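Local coordinates for gentamicin resistance protein (Enterococcus gallinarum, PDB 6CTZ) that probably phosphorylates aminoglycoside antibiotics such as kanamycin at the 2''-hydroxyl with a guanine nucleotide as donor, conferring resistance, and binds GDP and magnesium, at residues G36-R41 / Y73-K78; E122-P127 / T185-H190; A134-T139 / A218-P223. The protein carries 2 engineered substitutions. All blocks are in the same frame, centred on the assembly; numbering follows the deposited sequence.

Contact 1. Residues G36-R41 / Y73-K78; sequences GDWVFR and YVYIGK. With GDP (guanosine-5'-diphosphate), chain B.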
loop_
_atom_site.group_PDB
_atom_site.type_symbol
_atom_site.label_atom_id
_atom_site.label_comp_id
_atom_site.label_asym_id
_atom_site.label_seq_id
_atom_site.Cartn_x
_atom_site.Cartn_y
_atom_site.Cartn_z
ATOM N N GLY A 36 23.148 10.137 2.954
ATOM C CA GLY A 36 22.626 10.041 1.612
ATOM C C GLY A 36 22.417 8.635 1.100
ATOM O O GLY A 36 21.951 8.471 -0.035
ATOM N N ASP A 37 22.713 7.616 1.908
ATOM C CA ASP A 37 22.796 6.241 1.438
ATOM C C ASP A 37 21.901 5.265 2.181
ATOM O O ASP A 37 21.483 4.270 1.584
ATOM C CB ASP A 37 24.240 5.719 1.554
ATOM C CG ASP A 37 25.209 6.481 0.685
ATOM O OD1 ASP A 37 24.754 7.178 -0.247
ATOM O OD2 ASP A 37 26.427 6.374 0.931
ATOM N N TRP A 38 21.626 5.490 3.463
ATOM C CA TRP A 38 20.980 4.498 4.313
ATOM C C TRP A 38 19.640 5.033 4.783
ATOM O O TRP A 38 19.573 6.118 5.367
ATOM C CB TRP A 38 21.841 4.185 5.537
ATOM C CG TRP A 38 23.076 3.426 5.206
ATOM C CD1 TRP A 38 24.338 3.925 5.084
ATOM C CD2 TRP A 38 23.169 2.020 4.945
ATOM N NE1 TRP A 38 25.212 2.913 4.769
ATOM C CE2 TRP A 38 24.520 1.733 4.676
ATOM C CE3 TRP A 38 22.235 0.976 4.914
ATOM C CZ2 TRP A 38 24.965 0.446 4.381
ATOM C CZ3 TRP A 38 22.676 -0.301 4.619
ATOM C CH2 TRP A 38 24.031 -0.555 4.359
ATOM N N VAL A 39 18.594 4.260 4.561
ATOM C CA VAL A 39 17.305 4.610 5.072
ATOM C C VAL A 39 17.125 3.924 6.431
ATOM O O VAL A 39 17.245 2.743 6.520
ATOM C CB VAL A 39 16.152 4.119 4.126
ATOM C CG1 VAL A 39 14.794 4.395 4.744
ATOM C CG2 VAL A 39 16.282 4.720 2.744
ATOM N N PHE A 40 16.893 4.687 7.472
ATOM C CA PHE A 40 16.508 4.135 8.764
ATOM C C PHE A 40 15.029 4.403 8.989
ATOM O O PHE A 40 14.563 5.543 8.849
ATOM C CB PHE A 40 17.397 4.637 9.906
ATOM C CG PHE A 40 18.702 3.922 9.963
ATOM C CD1 PHE A 40 19.773 4.344 9.187
ATOM C CD2 PHE A 40 18.838 2.776 10.732
ATOM C CE1 PHE A 40 20.981 3.666 9.219
ATOM C CE2 PHE A 40 20.033 2.090 10.761
ATOM C CZ PHE A 40 21.102 2.529 9.997
ATOM N N ARG A 41 14.291 3.341 9.293
ATOM C CA ARG A 41 12.838 3.370 9.256
ATOM C C ARG A 41 12.315 2.933 10.616
ATOM O O ARG A 41 12.588 1.807 11.062
ATOM C CB ARG A 41 12.337 2.460 8.136
ATOM C CG ARG A 41 10.848 2.537 7.867
ATOM C CD ARG A 41 10.577 1.640 6.687
ATOM N NE ARG A 41 9.197 1.386 6.291
ATOM C CZ ARG A 41 8.587 0.216 6.461
ATOM N NH1 ARG A 41 9.179 -0.765 7.138
ATOM N NH2 ARG A 41 7.382 0.015 5.948
ATOM N N TYR A 73 16.966 -5.256 4.685
ATOM C CA TYR A 73 17.340 -4.736 5.991
ATOM C C TYR A 73 18.702 -5.292 6.379
ATOM O O TYR A 73 18.839 -6.486 6.662
ATOM C CB TYR A 73 16.275 -5.123 7.008
ATOM C CG TYR A 73 14.859 -4.637 6.707
ATOM C CD1 TYR A 73 14.603 -3.531 5.882
ATOM C CD2 TYR A 73 13.773 -5.287 7.270
ATOM C CE1 TYR A 73 13.305 -3.106 5.646
ATOM C CE2 TYR A 73 12.487 -4.867 7.042
ATOM C CZ TYR A 73 12.255 -3.779 6.234
ATOM O OH TYR A 73 10.958 -3.381 6.025
ATOM N N VAL A 74 19.710 -4.434 6.374
ATOM C CA VAL A 74 21.055 -4.802 6.804
ATOM C C VAL A 74 21.222 -4.580 8.296
ATOM O O VAL A 74 21.919 -5.343 8.972
ATOM C CB VAL A 74 22.076 -3.983 5.986
ATOM C CG1 VAL A 74 23.495 -4.100 6.563
ATOM C CG2 VAL A 74 22.039 -4.418 4.528
ATOM N N TYR A 75 20.588 -3.542 8.821
ATOM C CA TYR A 75 20.702 -3.161 10.221
ATOM C C TYR A 75 19.361 -3.420 10.887
ATOM O O TYR A 75 18.326 -2.942 10.409
ATOM C CB TYR A 75 21.093 -1.691 10.332
ATOM C CG TYR A 75 22.460 -1.443 9.732
ATOM C CD1 TYR A 75 23.605 -1.937 10.348
ATOM C CD2 TYR A 75 22.606 -0.730 8.547
ATOM C CE1 TYR A 75 24.853 -1.728 9.802
ATOM C CE2 TYR A 75 23.862 -0.511 7.995
ATOM C CZ TYR A 75 24.980 -1.012 8.627
ATOM O OH TYR A 75 26.230 -0.809 8.079
ATOM N N ILE A 76 19.366 -4.206 11.959
ATOM C CA ILE A 76 18.146 -4.528 12.682
ATOM C C ILE A 76 18.356 -4.071 14.116
ATOM O O ILE A 76 19.175 -4.645 14.847
ATOM C CB ILE A 76 17.782 -6.014 12.588
ATOM C CG1 ILE A 76 17.569 -6.400 11.114
ATOM C CG2 ILE A 76 16.526 -6.294 13.391
ATOM C CD1 ILE A 76 17.045 -7.799 10.895
ATOM N N GLY A 77 17.667 -2.998 14.498
ATOM C CA GLY A 77 17.809 -2.398 15.801
ATOM C C GLY A 77 16.585 -2.602 16.677
ATOM O O GLY A 77 15.574 -3.183 16.280
ATOM N N LYS A 78 16.694 -2.080 17.890
ATOM C CA LYS A 78 15.677 -2.195 18.904
ATOM C C LYS A 78 15.560 -0.915 19.699
ATOM O O LYS A 78 16.543 -0.377 20.102
ATOM C CB LYS A 78 16.141 -3.304 19.850
ATOM C CG LYS A 78 15.110 -3.920 20.712
ATOM C CD LYS A 78 15.624 -5.240 21.206
ATOM C CE LYS A 78 16.539 -5.043 22.377
ATOM N NZ LYS A 78 17.965 -5.047 21.977
HETATM P PB GDP B . 4.592 3.859 5.962
HETATM O O1B GDP B . 4.514 2.374 6.218
HETATM O O2B GDP B . 3.756 4.280 4.771
HETATM O O3B GDP B . 4.332 4.667 7.212
HETATM O O3A GDP B . 6.147 4.140 5.610
HETATM P PA GDP B . 6.956 3.817 4.245
HETATM O O1A GDP B . 7.657 2.495 4.342
HETATM O O2A GDP B . 6.035 3.961 3.046
HETATM O "O5'" GDP B . 8.096 4.973 4.295
HETATM C "C5'" GDP B . 7.692 6.331 4.406
HETATM C "C4'" GDP B . 8.202 7.094 3.206
HETATM O "O4'" GDP B . 9.628 7.137 3.261
HETATM C "C3'" GDP B . 7.893 6.459 1.861
HETATM O "O3'" GDP B . 6.561 6.728 1.411
HETATM C "C2'" GDP B . 8.921 7.145 0.997
HETATM O "O2'" GDP B . 8.524 8.492 0.720
HETATM C "C1'" GDP B . 10.119 7.215 1.929
HETATM N N9 GDP B . 10.999 6.049 1.710
HETATM C C8 GDP B . 11.074 4.914 2.442
HETATM N N7 GDP B . 12.016 4.092 1.910
HETATM C C5 GDP B . 12.543 4.715 0.838
HETATM C C6 GDP B . 13.556 4.418 -0.183
HETATM O O6 GDP B . 14.191 3.347 -0.158
HETATM N N1 GDP B . 13.777 5.358 -1.115
HETATM C C2 GDP B . 13.111 6.532 -1.166
HETATM N N2 GDP B . 13.411 7.421 -2.133
HETATM N N3 GDP B . 12.159 6.870 -0.269
HETATM C C4 GDP B . 11.868 6.004 0.724
#

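Contact 2. Residues E122-P127 / T185-H190; sequences ELSAFP and TPRLIH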
loop_
_atom_site.group_PDB
_atom_site.type_symbol
_atom_site.label_atom_id
_atom_site.label_comp_id
_atom_site.label_asym_id
_atom_site.label_seq_id
_atom_site.Cartn_x
_atom_site.Cartn_y
_atom_site.Cartn_z
ATOM N N GLU A 122 4.265 -12.205 -9.829
ATOM C CA GLU A 122 5.245 -12.836 -8.956
ATOM C C GLU A 122 4.717 -12.971 -7.535
ATOM O O GLU A 122 4.894 -14.020 -6.904
ATOM C CB GLU A 122 6.554 -12.057 -8.999
ATOM C CG GLU A 122 7.263 -12.183 -10.347
ATOM C CD GLU A 122 8.255 -11.068 -10.640
ATOM O OE1 GLU A 122 8.968 -11.168 -11.658
ATOM O OE2 GLU A 122 8.307 -10.088 -9.877
ATOM N N LEU A 123 4.039 -11.940 -7.019
ATOM C CA LEU A 123 3.433 -12.068 -5.695
ATOM C C LEU A 123 2.400 -13.185 -5.689
ATOM O O LEU A 123 2.346 -13.991 -4.751
ATOM C CB LEU A 123 2.786 -10.750 -5.258
ATOM C CG LEU A 123 3.739 -9.577 -5.008
ATOM C CD1 LEU A 123 2.974 -8.420 -4.369
ATOM C CD2 LEU A 123 4.909 -9.993 -4.135
ATOM N N SER A 124 1.594 -13.267 -6.746
ATOM C CA SER A 124 0.558 -14.291 -6.815
ATOM C C SER A 124 1.123 -15.692 -6.974
ATOM O O SER A 124 0.402 -16.661 -6.723
ATOM C CB SER A 124 -0.404 -14.004 -7.963
ATOM O OG SER A 124 -1.283 -12.945 -7.626
ATOM N N ALA A 125 2.383 -15.824 -7.382
ATOM C CA ALA A 125 3.042 -17.117 -7.472
ATOM C C ALA A 125 3.806 -17.487 -6.207
ATOM O O ALA A 125 4.265 -18.627 -6.087
ATOM C CB ALA A 125 4.001 -17.127 -8.667
ATOM N N PHE A 126 3.956 -16.563 -5.262
ATOM C CA PHE A 126 4.744 -16.853 -4.069
ATOM C C PHE A 126 3.993 -17.825 -3.157
ATOM O O PHE A 126 2.799 -17.651 -2.914
ATOM C CB PHE A 126 5.055 -15.560 -3.310
ATOM C CG PHE A 126 6.060 -15.747 -2.213
ATOM C CD1 PHE A 126 7.417 -15.764 -2.496
ATOM C CD2 PHE A 126 5.649 -15.974 -0.906
ATOM C CE1 PHE A 126 8.352 -15.958 -1.489
ATOM C CE2 PHE A 126 6.582 -16.175 0.102
ATOM C CZ PHE A 126 7.932 -16.165 -0.193
ATOM N N PRO A 127 4.668 -18.839 -2.612
ATOM C CA PRO A 127 3.955 -19.847 -1.797
ATOM C C PRO A 127 3.295 -19.230 -0.572
ATOM O O PRO A 127 3.956 -18.657 0.293
ATOM C CB PRO A 127 5.058 -20.842 -1.423
ATOM C CG PRO A 127 6.048 -20.700 -2.535
ATOM C CD PRO A 127 6.067 -19.224 -2.852
ATOM N N THR A 185 -9.543 -16.843 -4.693
ATOM C CA THR A 185 -8.439 -17.671 -4.219
ATOM C C THR A 185 -7.405 -16.764 -3.570
ATOM O O THR A 185 -6.898 -15.853 -4.235
ATOM C CB THR A 185 -7.803 -18.449 -5.363
ATOM O OG1 THR A 185 -8.791 -19.285 -5.976
ATOM C CG2 THR A 185 -6.667 -19.332 -4.845
ATOM N N PRO A 186 -7.101 -16.935 -2.287
ATOM C CA PRO A 186 -6.173 -16.015 -1.623
ATOM C C PRO A 186 -4.752 -16.140 -2.165
ATOM O O PRO A 186 -4.309 -17.206 -2.607
ATOM C CB PRO A 186 -6.241 -16.447 -0.153
ATOM C CG PRO A 186 -7.506 -17.235 -0.022
ATOM C CD PRO A 186 -7.709 -17.893 -1.346
ATOM N N ARG A 187 -4.040 -15.016 -2.144
ATOM C CA ARG A 187 -2.658 -14.952 -2.593
ATOM C C ARG A 187 -1.920 -13.970 -1.702
ATOM O O ARG A 187 -2.537 -13.136 -1.034
ATOM C CB ARG A 187 -2.562 -14.365 -4.010
ATOM C CG ARG A 187 -3.418 -15.026 -5.055
ATOM C CD ARG A 187 -2.858 -16.363 -5.454
ATOM N NE ARG A 187 -3.695 -16.963 -6.485
ATOM C CZ ARG A 187 -3.573 -18.213 -6.914
ATOM N NH1 ARG A 187 -2.630 -18.995 -6.407
ATOM N NH2 ARG A 187 -4.394 -18.679 -7.849
ATOM N N LEU A 188 -0.590 -14.052 -1.711
ATOM C CA LEU A 188 0.199 -12.954 -1.150
ATOM C C LEU A 188 -0.061 -11.682 -1.947
ATOM O O LEU A 188 0.050 -11.685 -3.174
ATOM C CB LEU A 188 1.687 -13.279 -1.220
ATOM C CG LEU A 188 2.611 -12.152 -0.718
ATOM C CD1 LEU A 188 2.389 -11.862 0.760
ATOM C CD2 LEU A 188 4.066 -12.495 -0.989
ATOM N N ILE A 189 -0.425 -10.600 -1.249
ATOM C CA ILE A 189 -0.562 -9.279 -1.860
ATOM C C ILE A 189 0.371 -8.299 -1.162
ATOM O O ILE A 189 0.729 -8.468 0.010
ATOM C CB ILE A 189 -2.015 -8.745 -1.845
ATOM C CG1 ILE A 189 -2.513 -8.449 -0.426
ATOM C CG2 ILE A 189 -2.951 -9.727 -2.534
ATOM C CD1 ILE A 189 -3.803 -7.648 -0.404
ATOM N N HIS A 190 0.755 -7.246 -1.896
ATOM C CA HIS A 190 1.524 -6.160 -1.291
ATOM C C HIS A 190 0.675 -5.409 -0.269
ATOM O O HIS A 190 1.144 -5.095 0.834
ATOM C CB HIS A 190 2.028 -5.232 -2.394
ATOM C CG HIS A 190 2.773 -4.029 -1.902
ATOM N ND1 HIS A 190 2.141 -2.914 -1.402
ATOM C CD2 HIS A 190 4.102 -3.758 -1.878
ATOM C CE1 HIS A 190 3.048 -2.005 -1.080
ATOM N NE2 HIS A 190 4.247 -2.492 -1.356
HETATM O O HOH W 1 0.745 -15.958 -3.478
HETATM O O HOH W 2 -1.117 -11.153 -5.627
HETATM O O HOH W 3 -0.311 -18.617 -4.680
#

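Contact 3. Residues A134-T139 / A218-P223; sequences AGVPVT and AAISDP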
loop_
_atom_site.group_PDB
_atom_site.type_symbol
_atom_site.label_atom_id
_atom_site.label_comp_id
_atom_site.label_asym_id
_atom_site.label_seq_id
_atom_site.Cartn_x
_atom_site.Cartn_y
_atom_site.Cartn_z
ATOM N N ALA A 134 6.165 -16.614 7.722
ATOM C CA ALA A 134 6.908 -15.382 7.947
ATOM C C ALA A 134 6.079 -14.308 8.641
ATOM O O ALA A 134 6.498 -13.149 8.678
ATOM C CB ALA A 134 7.462 -14.848 6.623
ATOM N N GLY A 135 4.914 -14.659 9.175
ATOM C CA GLY A 135 4.089 -13.708 9.890
ATOM C C GLY A 135 3.111 -12.921 9.044
ATOM O O GLY A 135 2.516 -11.959 9.554
ATOM N N VAL A 136 2.929 -13.279 7.777
ATOM C CA VAL A 136 1.947 -12.598 6.931
ATOM C C VAL A 136 0.558 -13.061 7.360
ATOM O O VAL A 136 0.295 -14.270 7.378
ATOM C CB VAL A 136 2.213 -12.877 5.445
ATOM C CG1 VAL A 136 1.179 -12.197 4.570
ATOM C CG2 VAL A 136 3.615 -12.404 5.067
ATOM N N PRO A 137 -0.343 -12.161 7.744
ATOM C CA PRO A 137 -1.668 -12.592 8.197
ATOM C C PRO A 137 -2.543 -13.007 7.029
ATOM O O PRO A 137 -2.380 -12.546 5.899
ATOM C CB PRO A 137 -2.233 -11.328 8.853
ATOM C CG PRO A 137 -1.603 -10.219 8.072
ATOM C CD PRO A 137 -0.202 -10.696 7.762
ATOM N N VAL A 138 -3.482 -13.899 7.321
ATOM C CA VAL A 138 -4.516 -14.275 6.363
ATOM C C VAL A 138 -5.719 -13.385 6.651
ATOM O O VAL A 138 -6.324 -13.472 7.723
ATOM C CB VAL A 138 -4.875 -15.762 6.475
ATOM C CG1 VAL A 138 -5.999 -16.108 5.507
ATOM C CG2 VAL A 138 -3.636 -16.626 6.229
ATOM N N THR A 139 -6.042 -12.503 5.711
ATOM C CA THR A 139 -7.105 -11.521 5.876
ATOM C C THR A 139 -8.253 -11.941 4.980
ATOM O O THR A 139 -8.184 -11.764 3.758
ATOM C CB THR A 139 -6.629 -10.133 5.453
ATOM O OG1 THR A 139 -5.489 -9.754 6.233
ATOM C CG2 THR A 139 -7.756 -9.106 5.630
ATOM N N ALA A 218 1.412 -6.267 3.741
ATOM C CA ALA A 218 1.401 -7.565 3.077
ATOM C C ALA A 218 0.458 -8.524 3.794
ATOM O O ALA A 218 0.411 -8.585 5.028
ATOM C CB ALA A 218 2.808 -8.159 3.016
ATOM N N ALA A 219 -0.314 -9.266 3.008
ATOM C CA ALA A 219 -1.356 -10.117 3.564
ATOM C C ALA A 219 -1.606 -11.264 2.600
ATOM O O ALA A 219 -1.258 -11.190 1.420
ATOM C CB ALA A 219 -2.651 -9.332 3.798
ATOM N N ILE A 220 -2.195 -12.338 3.114
ATOM C CA ILE A 220 -2.776 -13.371 2.263
ATOM C C ILE A 220 -4.236 -12.975 2.091
ATOM O O ILE A 220 -5.019 -13.036 3.047
ATOM C CB ILE A 220 -2.648 -14.769 2.885
ATOM C CG1 ILE A 220 -1.179 -15.090 3.196
ATOM C CG2 ILE A 220 -3.280 -15.802 1.955
ATOM C CD1 ILE A 220 -0.254 -14.912 2.024
ATOM N N SER A 221 -4.591 -12.500 0.903
ATOM C CA SER A 221 -5.910 -11.905 0.724
ATOM C C SER A 221 -6.291 -11.961 -0.752
ATOM O O SER A 221 -5.719 -12.735 -1.528
ATOM C CB SER A 221 -5.917 -10.470 1.280
ATOM O OG SER A 221 -7.239 -9.980 1.414
ATOM N N ASP A 222 -7.252 -11.142 -1.135
ATOM C CA ASP A 222 -7.754 -11.151 -2.498
ATOM C C ASP A 222 -6.753 -10.442 -3.403
ATOM O O ASP A 222 -6.495 -9.250 -3.201
ATOM C CB ASP A 222 -9.086 -10.417 -2.526
ATOM C CG ASP A 222 -9.791 -10.506 -3.862
ATOM O OD1 ASP A 222 -9.146 -10.796 -4.900
ATOM O OD2 ASP A 222 -11.012 -10.264 -3.870
ATOM N N PRO A 223 -6.178 -11.121 -4.404
ATOM C CA PRO A 223 -5.209 -10.441 -5.281
ATOM C C PRO A 223 -5.780 -9.223 -5.982
ATOM O O PRO A 223 -5.028 -8.303 -6.329
ATOM C CB PRO A 223 -4.786 -11.541 -6.264
ATOM C CG PRO A 223 -5.945 -12.522 -6.250
ATOM C CD PRO A 223 -6.418 -12.515 -4.826
#

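Contact 1. Residues G36-R41 / Y73-K78
Tyr-75 drives one ring edge against Trp-38 in the five-stranded antiparallel sheet of the nucleotide-binding lobe of this kinase-like fold. Strands 38-43 and 73-78 are not neighbours there: strand 83-89 runs between them, the two segment axes stay 9.2 Å apart, and side chains make the contact. The close packing is an aromatic cluster. Tyr-75 CE2 lies over one face of the indole, displaced toward its rim and 3.6 Å from Trp-38 CZ3, in a T-shaped stack with planes at 68° and Trp-38 CE3 level with the tyrosine edge. Phe-40 joins less intimately. Its CZ is 3.9 Å from Tyr-75 CD2, and the two rings are nearly parallel but slid so far apart that they hardly overlap. At its far end the Tyr-75 hydroxyl bonds to Asp-14. Val-74, by contrast, forms the looser, solvent-exposed side, with CB 4.0 Å from Trp-38 CZ3. Arg-41 and Tyr-73 make a second, slack approach: Arg-41 NH1 is 3.4 Å from Tyr-73 OH, but the angle is poor for a hydrogen bond. NH1 has a firmer partner in Glu-55 of helix 46-62, on which Tyr-73 also packs, a salt bridge resembling the strand-lysine to helix-glutamate pair of protein kinases. On the nucleotide side, Val-39 CG2 comes 3.8 Å from GDP O6. The extended Arg-41 chain, CG anti to the backbone N, carries the guanidinium to the alpha-phosphate. There one oxygen, GDP O1A, is gripped at the guanidinium edge by two bonds, 2.7 Å from Arg-41 NE and 3.0 Å from Arg-41 NH2.

Contact 2. Residues E122-P127 / T185-H190
Leu-123 and Leu-188 meet where the C-terminal end of helix 106-125 rests on strand 187-189. Leu-123 CD2 is 4.1 Å from Leu-188 CD2. Leu-123 CB lies 3.6 Å from Leu-188 O. Leu-188 CD2 also meets the Phe-126 ring obliquely, 3.8 Å from Phe-126 CD2. Phe-126 and Leu-188 continue this packing onto Leu-62 of helix 46-62. The other methyl of Leu-123, CD1, touches the backbone of His-190, 3.5 Å from His-190 N. Polar links between the segments pass through water. One water donates to Leu-123 O and Phe-126 O and accepts from Leu-188 N, linking these two carbonyls of 122-127 to the strand. A second joins Ser-124 OG to Leu-188 O. The third lies in the plane of the Arg-187 guanidinium, accepting from NH1 and donating to Ser-124 O. Arg-187 bends at chi2 (-74°), and its CD lies directly against the same carbonyl, 3.5 Å from Ser-124 O. Beyond Leu-188 the chain enters the HGD sequence, the catalytic-loop signature of aminoglycoside phosphotransferases: His-190, held by Ile-213 O and Asp-226, bonds through ND1 to the N of Asp-192, which binds magnesium and lines the kanamycin pocket.

Contact 3. Residues A134-T139 / A218-P223
Val-136 CG1, anti to the backbone N (chi1 179°), is turned onto the backbone of Ala-219, and Ser-221 OG, likewise anti to its N (chi1 -166°), is brought to Thr-139 O. The first of these contacts is tight: Val-136 CG1 to Ala-219 CA is 3.4 Å, closer than carbons usually pack. The same methyl is 4.0 Å from Ile-220 CG1. The second is a hydrogen bond of 3.1 Å from Ser-221 OG to Thr-139 O, the donor tilted somewhat from the carbonyl plane. Between them the two backbones form a single parallel beta bridge, with Val-138 opposite Ile-220. Ile-220 N donates to Pro-137 O over 2.8 Å in an almost straight bond (177° at the hydrogen), and Thr-139 N returns a bond of 2.9 Å to Ile-220 O. Both polar backbone groups of Ile-220 are thus satisfied from the one partner segment. Weaker CA-H...O contacts from Ala-219 CA to Pro-137 O and from Val-138 CA to Ile-220 O accompany the bridge. Val-138 CG2 rests 4.0 Å from Ile-220 CB, and Thr-139 OG1 sits 3.8 Å from Ala-219 CB. At Ile-220 the chain also turns a corner. Segment 218-223 follows the DFG sequence that contains the magnesium ligand Asp-214. Segment 134-139 leaves helix 128-133 through a Schellman motif, with Gly-135 at C-prime, and leads into helix 141-155. Ile-220 packs on Val-128, Ala-131 and Ile-132 of helix 128-133, Val-136 and Ala-218 pack on Leu-58 of helix 46-62, and Lys-54 of that helix bonds to Ala-218 O. On its other side segment 218-223 pairs with strand 187-189, whose Leu-188 touches both Val-136 and Ile-220.

Contacts 2 and 3 adjoin, their centres about 8 Å apart, and their segments alternate along the chain. Backbone pairing joins them: Ile-189 N lies 2.9 Å from Ala-219 O and Arg-187 O lies 2.9 Å from Ser-221 N. Contact 1 belongs to the other lobe, its centre about 27 Å from that of contact 2 and about 25 Å from that of contact 3. Helix 46-62 bridges the division, touching side chains of all three. The active site lies between: the Arg-41 side chain is about 4 Å from a bound magnesium, that of His-190 about 7 Å and that of Ala-218 about 9 Å, while His-190 is about 8 Å from kanamycin.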